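Local coordinates for serpin B3 (Homo sapiens, PDB 4ZK3), which belongs to the serpin family and, as squamous cell carcinoma antigen 1, probably inhibits proteases by trapping them through cleavage of its reactive-centre loop, at residues Ser3-Leu15 with Gln52-Glu64. Residues are numbered along the deposited sequence; the frame is centred on the assembly and turned at random.
Sequences SLSEANTKFMFDL and QIKKVLHFDQVTE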
ATOM      1  N   SER A   3      18.190  -7.626   0.094  1.00 44.74           N
ATOM      2  CA  SER A   3      17.323  -7.093   1.195  1.00 41.64           C
ATOM      3  C   SER A   3      15.878  -7.011   0.707  1.00 39.16           C
ATOM      4  O   SER A   3      15.589  -6.485  -0.367  1.00 42.08           O
ATOM      5  CB  SER A   3      17.786  -5.729   1.693  1.00 44.34           C
ATOM      6  OG  SER A   3      16.713  -4.877   2.124  1.00 39.34           O
ATOM      7  N   LEU A   4      14.993  -7.539   1.523  1.00 36.58           N
ATOM      8  CA  LEU A   4      13.580  -7.658   1.201  1.00 37.98           C
ATOM      9  C   LEU A   4      12.854  -6.300   1.234  1.00 41.23           C
ATOM     10  O   LEU A   4      11.988  -6.015   0.404  1.00 42.90           O
ATOM     11  CB  LEU A   4      12.958  -8.541   2.259  1.00 36.83           C
ATOM     12  CG  LEU A   4      11.426  -8.611   2.254  1.00 38.72           C
ATOM     13  CD1 LEU A   4      10.919  -9.174   0.946  1.00 39.32           C
ATOM     14  CD2 LEU A   4      10.972  -9.464   3.409  1.00 36.54           C
ATOM     15  N   SER A   5      13.199  -5.504   2.245  1.00 43.01           N
ATOM     16  CA  SER A   5      12.670  -4.177   2.426  1.00 41.93           C
ATOM     17  C   SER A   5      12.889  -3.428   1.164  1.00 40.11           C
ATOM     18  O   SER A   5      11.988  -2.758   0.689  1.00 36.75           O
ATOM     19  CB  SER A   5      13.383  -3.443   3.586  1.00 46.01           C
ATOM     20  OG  SER A   5      13.585  -2.063   3.272  1.00 53.95           O
ATOM     21  N   GLU A   6      14.098  -3.534   0.629  1.00 36.84           N
ATOM     22  CA  GLU A   6      14.423  -2.924  -0.623  1.00 38.00           C
ATOM     23  C   GLU A   6      13.592  -3.424  -1.817  1.00 36.04           C
ATOM     24  O   GLU A   6      13.144  -2.624  -2.642  1.00 33.33           O
ATOM     25  CB  GLU A   6      15.936  -3.073  -0.873  1.00 46.81           C
ATOM     26  CG  GLU A   6      16.752  -2.181   0.090  1.00 53.99           C
ATOM     27  CD  GLU A   6      18.116  -2.732   0.532  1.00 58.64           C
ATOM     28  OE1 GLU A   6      18.884  -3.218  -0.344  1.00 59.91           O
ATOM     29  OE2 GLU A   6      18.416  -2.642   1.756  1.00 55.50           O
ATOM     30  N   ALA A   7      13.406  -4.744  -1.919  1.00 32.27           N
ATOM     31  CA  ALA A   7      12.609  -5.321  -2.978  1.00 30.35           C
ATOM     32  C   ALA A   7      11.202  -4.667  -2.972  1.00 26.98           C
ATOM     33  O   ALA A   7      10.768  -4.155  -3.982  1.00 24.72           O
ATOM     34  CB  ALA A   7      12.519  -6.828  -2.807  1.00 30.70           C
ATOM     35  N   ASN A   8      10.550  -4.666  -1.800  1.00 25.96           N
ATOM     36  CA  ASN A   8       9.186  -4.126  -1.638  1.00 25.75           C
ATOM     37  C   ASN A   8       9.086  -2.646  -2.055  1.00 24.29           C
ATOM     38  O   ASN A   8       8.127  -2.241  -2.742  1.00 23.04           O
ATOM     39  CB  ASN A   8       8.723  -4.373  -0.191  1.00 26.90           C
ATOM     40  CG  ASN A   8       8.738  -5.904   0.212  1.00 28.17           C
ATOM     41  OD1 ASN A   8       8.634  -6.812  -0.645  1.00 27.11           O
ATOM     42  ND2 ASN A   8       8.851  -6.172   1.513  1.00 28.86           N
ATOM     43  N   THR A   9      10.086  -1.856  -1.649  1.00 23.17           N
ATOM     44  CA  THR A   9      10.188  -0.452  -2.038  1.00 25.03           C
ATOM     45  C   THR A   9      10.398  -0.259  -3.539  1.00 25.18           C
ATOM     46  O   THR A   9       9.838   0.663  -4.142  1.00 23.08           O
ATOM     47  CB  THR A   9      11.276   0.261  -1.218  1.00 26.24           C
ATOM     48  OG1 THR A   9      10.925   0.220   0.170  1.00 25.69           O
ATOM     49  CG2 THR A   9      11.372   1.744  -1.619  1.00 24.93           C
ATOM     50  N   LYS A  10      11.151  -1.142  -4.175  1.00 24.80           N
ATOM     51  CA  LYS A  10      11.309  -1.052  -5.646  1.00 24.89           C
ATOM     52  C   LYS A  10      10.034  -1.329  -6.404  1.00 24.20           C
ATOM     53  O   LYS A  10       9.660  -0.604  -7.344  1.00 23.64           O
ATOM     54  CB  LYS A  10      12.401  -2.026  -6.112  1.00 28.70           C
ATOM     55  CG  LYS A  10      13.809  -1.681  -5.591  1.00 34.36           C
ATOM     56  CD  LYS A  10      14.818  -2.757  -5.978  1.00 39.68           C
ATOM     57  CE  LYS A  10      16.212  -2.430  -5.495  1.00 45.83           C
ATOM     58  NZ  LYS A  10      16.759  -1.251  -6.235  1.00 50.87           N
ATOM     59  N   PHE A  11       9.347  -2.378  -5.988  1.00 23.27           N
ATOM     60  CA  PHE A  11       8.023  -2.700  -6.520  1.00 23.36           C
ATOM     61  C   PHE A  11       7.068  -1.544  -6.324  1.00 23.11           C
ATOM     62  O   PHE A  11       6.339  -1.174  -7.266  1.00 24.82           O
ATOM     63  CB  PHE A  11       7.503  -3.985  -5.842  1.00 23.01           C
ATOM     64  CG  PHE A  11       6.146  -4.393  -6.264  1.00 22.80           C
ATOM     65  CD1 PHE A  11       5.834  -4.579  -7.575  1.00 22.85           C
ATOM     66  CD2 PHE A  11       5.148  -4.668  -5.290  1.00 24.56           C
ATOM     67  CE1 PHE A  11       4.568  -5.007  -7.971  1.00 24.57           C
ATOM     68  CE2 PHE A  11       3.883  -5.060  -5.673  1.00 22.85           C
ATOM     69  CZ  PHE A  11       3.577  -5.235  -7.024  1.00 23.18           C
ATOM     70  N   MET A  12       7.116  -0.924  -5.147  1.00 21.75           N
ATOM     71  CA  MET A  12       6.338   0.302  -4.866  1.00 21.30           C
ATOM     72  C   MET A  12       6.586   1.414  -5.917  1.00 24.23           C
ATOM     73  O   MET A  12       5.632   1.985  -6.451  1.00 23.96           O
ATOM     74  CB  MET A  12       6.621   0.833  -3.433  1.00 19.70           C
ATOM     75  CG  MET A  12       5.901   2.153  -3.022  1.00 18.64           C
ATOM     76  SD  MET A  12       6.604   2.763  -1.498  1.00 21.98           S
ATOM     77  CE  MET A  12       7.921   3.758  -2.213  1.00 21.39           C
ATOM     78  N   PHE A  13       7.841   1.704  -6.262  1.00 28.74           N
ATOM     79  CA  PHE A  13       8.086   2.708  -7.311  1.00 28.18           C
ATOM     80  C   PHE A  13       7.674   2.244  -8.709  1.00 26.98           C
ATOM     81  O   PHE A  13       7.186   3.076  -9.524  1.00 27.00           O
ATOM     82  CB  PHE A  13       9.520   3.188  -7.289  1.00 31.14           C
ATOM     83  CG  PHE A  13       9.795   4.133  -6.168  1.00 29.65           C
ATOM     84  CD1 PHE A  13       9.217   5.388  -6.177  1.00 32.56           C
ATOM     85  CD2 PHE A  13      10.571   3.751  -5.070  1.00 28.29           C
ATOM     86  CE1 PHE A  13       9.452   6.281  -5.138  1.00 31.54           C
ATOM     87  CE2 PHE A  13      10.802   4.624  -4.022  1.00 29.00           C
ATOM     88  CZ  PHE A  13      10.238   5.897  -4.050  1.00 31.35           C
ATOM     89  N   ASP A  14       7.827   0.945  -8.986  1.00 27.18           N
ATOM     90  CA  ASP A  14       7.433   0.435 -10.277  1.00 27.92           C
ATOM     91  C   ASP A  14       5.930   0.632 -10.375  1.00 27.74           C
ATOM     92  O   ASP A  14       5.398   0.951 -11.463  1.00 25.85           O
ATOM     93  CB  ASP A  14       7.764  -1.024 -10.508  1.00 28.10           C
ATOM     94  CG  ASP A  14       9.251  -1.324 -10.425  1.00 30.80           C
ATOM     95  OD1 ASP A  14      10.106  -0.410 -10.390  1.00 31.54           O
ATOM     96  OD2 ASP A  14       9.547  -2.528 -10.335  1.00 31.54           O
ATOM     97  N   LEU A  15       5.217   0.480  -9.253  1.00 25.34           N
ATOM     98  CA  LEU A  15       3.763   0.717  -9.313  1.00 24.09           C
ATOM     99  C   LEU A  15       3.452   2.153  -9.577  1.00 23.46           C
ATOM    100  O   LEU A  15       2.559   2.459 -10.380  1.00 24.05           O
ATOM    101  CB  LEU A  15       3.022   0.274  -8.052  1.00 24.01           C
ATOM    102  CG  LEU A  15       2.903  -1.234  -7.876  1.00 24.17           C
ATOM    103  CD1 LEU A  15       2.471  -1.559  -6.442  1.00 24.14           C
ATOM    104  CD2 LEU A  15       2.019  -1.965  -8.823  1.00 24.24           C
ATOM    105  N   GLN A  52       8.102 -14.873 -13.525  1.00 27.57           N
ATOM    106  CA  GLN A  52       7.580 -13.531 -13.809  1.00 29.21           C
ATOM    107  C   GLN A  52       7.084 -12.783 -12.513  1.00 30.24           C
ATOM    108  O   GLN A  52       7.220 -11.561 -12.366  1.00 26.40           O
ATOM    109  CB  GLN A  52       6.418 -13.685 -14.794  1.00 35.10           C
ATOM    110  CG  GLN A  52       6.912 -14.027 -16.193  1.00 40.02           C
ATOM    111  CD  GLN A  52       5.820 -14.316 -17.188  1.00 42.59           C
ATOM    112  OE1 GLN A  52       4.619 -14.259 -16.894  1.00 41.26           O
ATOM    113  NE2 GLN A  52       6.238 -14.647 -18.403  1.00 43.54           N
ATOM    114  N   ILE A  53       6.516 -13.530 -11.582  1.00 28.08           N
ATOM    115  CA  ILE A  53       5.976 -12.910 -10.359  1.00 28.94           C
ATOM    116  C   ILE A  53       7.130 -12.450  -9.533  1.00 27.19           C
ATOM    117  O   ILE A  53       7.149 -11.302  -9.091  1.00 26.49           O
ATOM    118  CB  ILE A  53       5.066 -13.873  -9.546  1.00 27.45           C
ATOM    119  CG1 ILE A  53       3.791 -14.085 -10.316  1.00 25.89           C
ATOM    120  CG2 ILE A  53       4.715 -13.319  -8.143  1.00 26.20           C
ATOM    121  CD1 ILE A  53       3.024 -15.278  -9.843  1.00 29.21           C
ATOM    122  N   LYS A  54       8.107 -13.339  -9.359  1.00 30.51           N
ATOM    123  CA  LYS A  54       9.281 -13.007  -8.578  1.00 35.36           C
ATOM    124  C   LYS A  54       9.945 -11.764  -9.113  1.00 36.33           C
ATOM    125  O   LYS A  54      10.374 -10.908  -8.322  1.00 37.03           O
ATOM    126  CB  LYS A  54      10.291 -14.157  -8.509  1.00 37.85           C
ATOM    127  CG  LYS A  54      10.087 -15.079  -7.324  1.00 45.31           C
ATOM    128  CD  LYS A  54      11.202 -16.101  -7.126  1.00 48.00           C
ATOM    129  CE  LYS A  54      11.144 -17.129  -8.243  1.00 56.31           C
ATOM    130  NZ  LYS A  54      11.037 -18.547  -7.768  1.00 62.82           N
ATOM    131  N   LYS A  55      10.036 -11.649 -10.440  1.00 35.27           N
ATOM    132  CA  LYS A  55      10.712 -10.499 -11.023  1.00 35.78           C
ATOM    133  C   LYS A  55       9.938  -9.181 -10.785  1.00 32.08           C
ATOM    134  O   LYS A  55      10.504  -8.167 -10.482  1.00 31.72           O
ATOM    135  CB  LYS A  55      10.887 -10.694 -12.529  1.00 39.08           C
ATOM    136  CG  LYS A  55      11.408  -9.419 -13.165  1.00 46.09           C
ATOM    137  CD  LYS A  55      11.922  -9.594 -14.582  1.00 57.78           C
ATOM    138  CE  LYS A  55      12.955  -8.503 -14.871  1.00 63.76           C
ATOM    139  NZ  LYS A  55      12.661  -7.863 -16.177  1.00 72.38           N
ATOM    140  N   VAL A  56       8.627  -9.215 -10.976  1.00 32.69           N
ATOM    141  CA  VAL A  56       7.769  -8.067 -10.715  1.00 29.44           C
ATOM    142  C   VAL A  56       7.863  -7.629  -9.268  1.00 26.76           C
ATOM    143  O   VAL A  56       7.954  -6.439  -9.010  1.00 28.12           O
ATOM    144  CB  VAL A  56       6.347  -8.413 -11.126  1.00 33.98           C
ATOM    145  CG1 VAL A  56       5.296  -7.491 -10.499  1.00 34.49           C
ATOM    146  CG2 VAL A  56       6.260  -8.397 -12.656  1.00 38.25           C
ATOM    147  N   LEU A  57       7.868  -8.577  -8.319  1.00 25.87           N
ATOM    148  CA  LEU A  57       7.969  -8.253  -6.877  1.00 25.89           C
ATOM    149  C   LEU A  57       9.395  -7.866  -6.413  1.00 29.01           C
ATOM    150  O   LEU A  57       9.598  -7.344  -5.283  1.00 26.56           O
ATOM    151  CB  LEU A  57       7.478  -9.424  -6.066  1.00 24.69           C
ATOM    152  CG  LEU A  57       5.981  -9.719  -6.255  1.00 24.53           C
ATOM    153  CD1 LEU A  57       5.637 -10.993  -5.518  1.00 24.78           C
ATOM    154  CD2 LEU A  57       5.134  -8.596  -5.740  1.00 23.27           C
ATOM    155  N   HIS A  58      10.365  -8.099  -7.309  1.00 29.24           N
ATOM    156  CA  HIS A  58      11.807  -7.935  -7.037  1.00 31.23           C
ATOM    157  C   HIS A  58      12.288  -8.999  -6.003  1.00 30.48           C
ATOM    158  O   HIS A  58      13.344  -8.867  -5.420  1.00 32.76           O
ATOM    159  CB  HIS A  58      12.212  -6.488  -6.655  1.00 29.67           C
ATOM    160  CG  HIS A  58      12.008  -5.451  -7.749  1.00 29.18           C
ATOM    161  ND1 HIS A  58      13.057  -4.849  -8.405  1.00 29.20           N
ATOM    162  CD2 HIS A  58      10.891  -4.886  -8.265  1.00 29.63           C
ATOM    163  CE1 HIS A  58      12.603  -3.979  -9.295  1.00 28.83           C
ATOM    164  NE2 HIS A  58      11.286  -3.973  -9.228  1.00 26.34           N
ATOM    165  N   PHE A  59      11.524 -10.087  -5.856  1.00 34.16           N
ATOM    166  CA  PHE A  59      11.849 -11.181  -4.935  1.00 33.63           C
ATOM    167  C   PHE A  59      13.026 -11.967  -5.495  1.00 37.61           C
ATOM    168  O   PHE A  59      13.667 -12.708  -4.761  1.00 44.17           O
ATOM    169  CB  PHE A  59      10.663 -12.139  -4.750  1.00 34.93           C
ATOM    170  CG  PHE A  59       9.634 -11.718  -3.673  1.00 36.64           C
ATOM    171  CD1 PHE A  59       9.581 -10.417  -3.168  1.00 35.30           C
ATOM    172  CD2 PHE A  59       8.692 -12.651  -3.215  1.00 36.95           C
ATOM    173  CE1 PHE A  59       8.628 -10.068  -2.223  1.00 37.17           C
ATOM    174  CE2 PHE A  59       7.760 -12.323  -2.274  1.00 37.33           C
ATOM    175  CZ  PHE A  59       7.731 -11.024  -1.768  1.00 41.56           C
ATOM    176  N   ASP A  60      13.324 -11.809  -6.778  1.00 35.69           N
ATOM    177  CA  ASP A  60      14.520 -12.440  -7.315  1.00 43.18           C
ATOM    178  C   ASP A  60      15.834 -11.725  -6.929  1.00 47.41           C
ATOM    179  O   ASP A  60      16.904 -12.202  -7.328  1.00 45.36           O
ATOM    180  CB  ASP A  60      14.411 -12.619  -8.822  1.00 43.36           C
ATOM    181  CG  ASP A  60      14.280 -11.298  -9.594  1.00 44.34           C
ATOM    182  OD1 ASP A  60      14.302 -10.165  -9.043  1.00 49.31           O
ATOM    183  OD2 ASP A  60      14.112 -11.410 -10.806  1.00 42.69           O
ATOM    184  N   GLN A  61      15.746 -10.623  -6.156  1.00 39.95           N
ATOM    185  CA  GLN A  61      16.883  -9.803  -5.760  1.00 39.73           C
ATOM    186  C   GLN A  61      17.104  -9.824  -4.262  1.00 42.23           C
ATOM    187  O   GLN A  61      17.876  -9.006  -3.747  1.00 47.12           O
ATOM    188  CB  GLN A  61      16.683  -8.330  -6.175  1.00 37.33           C
ATOM    189  CG  GLN A  61      16.357  -8.122  -7.660  1.00 39.51           C
ATOM    190  CD  GLN A  61      16.075  -6.658  -8.067  1.00 42.03           C
ATOM    191  OE1 GLN A  61      15.701  -5.815  -7.260  1.00 41.29           O
ATOM    192  NE2 GLN A  61      16.284  -6.356  -9.351  1.00 48.48           N
ATOM    193  N   VAL A  62      16.407 -10.709  -3.553  1.00 41.94           N
ATOM    194  CA  VAL A  62      16.512 -10.837  -2.097  1.00 44.25           C
ATOM    195  C   VAL A  62      17.415 -12.052  -1.778  1.00 45.98           C
ATOM    196  O   VAL A  62      17.364 -13.024  -2.532  1.00 48.25           O
ATOM    197  CB  VAL A  62      15.115 -11.085  -1.515  1.00 43.48           C
ATOM    198  CG1 VAL A  62      15.158 -11.301   0.007  1.00 41.03           C
ATOM    199  CG2 VAL A  62      14.172  -9.952  -1.948  1.00 44.35           C
ATOM    200  N   THR A  63      18.149 -12.020  -0.652  1.00 50.76           N
ATOM    201  CA  THR A  63      19.354 -12.867  -0.431  1.00 56.84           C
ATOM    202  C   THR A  63      19.495 -13.701   0.878  1.00 63.17           C
ATOM    203  O   THR A  63      19.509 -13.138   1.967  1.00 73.15           O
ATOM    204  CB  THR A  63      20.626 -11.972  -0.513  1.00 59.40           C
ATOM    205  OG1 THR A  63      20.434 -10.779   0.258  1.00 54.98           O
ATOM    206  CG2 THR A  63      20.944 -11.582  -1.962  1.00 59.94           C
ATOM    207  N   GLU A  64      19.637 -15.028   0.743  1.00 66.23           N
ATOM    208  CA  GLU A  64      20.112 -15.955   1.830  1.00 69.47           C
ATOM    209  C   GLU A  64      20.098 -17.469   1.403  1.00 69.27           C
ATOM    210  O   GLU A  64      21.062 -18.267   1.599  1.00 67.53           O
ATOM    211  CB  GLU A  64      19.310 -15.735   3.132  1.00 72.35           C
ATOM    212  CG  GLU A  64      19.980 -14.792   4.139  1.00 76.09           C
ATOM    213  CD  GLU A  64      19.025 -14.258   5.203  1.00 81.10           C
ATOM    214  OE1 GLU A  64      17.930 -14.842   5.384  1.00 88.84           O
ATOM    215  OE2 GLU A  64      19.372 -13.254   5.865  1.00 75.94           O
TER
HETATM  216  O   HOH W   1      16.419  -6.717  -2.906  1.00 39.57           O
HETATM  217  O   HOH W   2       7.725  -6.703  -3.365  1.00 23.56           O
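The imidazole of His-58 lies flat against Lys-10, whose CB sits over the ring centre, 3.6 Å from the centroid and almost on the normal; Lys-55 O is nearer the rim of the opposite face. Both ring nitrogens bond at the edge, in plane. His-58 NE2 donates to Asp-14 OD2 on its syn side (2.5 Å, nearly straight at 167°), the carboxylate being turned 44° from the ring. His-58 ND1 donates to Gln-61 OE1 (3.0 Å), which it meets from above the carbonyl plane rather than on a lone pair. Two acceptors on two nitrogens fix the ring's rotation and are consistent with a protonated, positively charged histidine. The Phe-11 ring is sandwiched between Leu-57 CD2 on one face, as a CH-pi contact, and Leu-15 CD1 of its own helix on the other; with CG anti to the backbone N, Phe-11 CE1 reaches Val-56 CG1 at 3.6 Å. Phe-59 presents its edge to Asn-8 OD1, while Leu-4 CD1 lies alongside its CE1. Ala-7 is the small residue at the close approach: its CB touches Val-62 CG2 (3.6 Å) and the His-58 carbonyl. Two waters bridge the segments, one between the carbonyls Ser-3 O and Gln-61 O, the other between the Asn-8 side-chain OD1 and Leu-57 O. Helix 31-42, through Thr-35, packs against Asn-8, Phe-11 and Phe-59, and Met-302 adjoins Phe-11, Asp-14 and Val-56. The two helices run nearly perpendicular, 87° between axes 9.8 Å apart at closest approach. Helix 47-57 ends in a Schellman motif with His-58, at positive phi, as the C' residue; this C-terminal end and the loop after it pack on the flank of the N-terminal helix 4-19, within the helical part of the serpin fold.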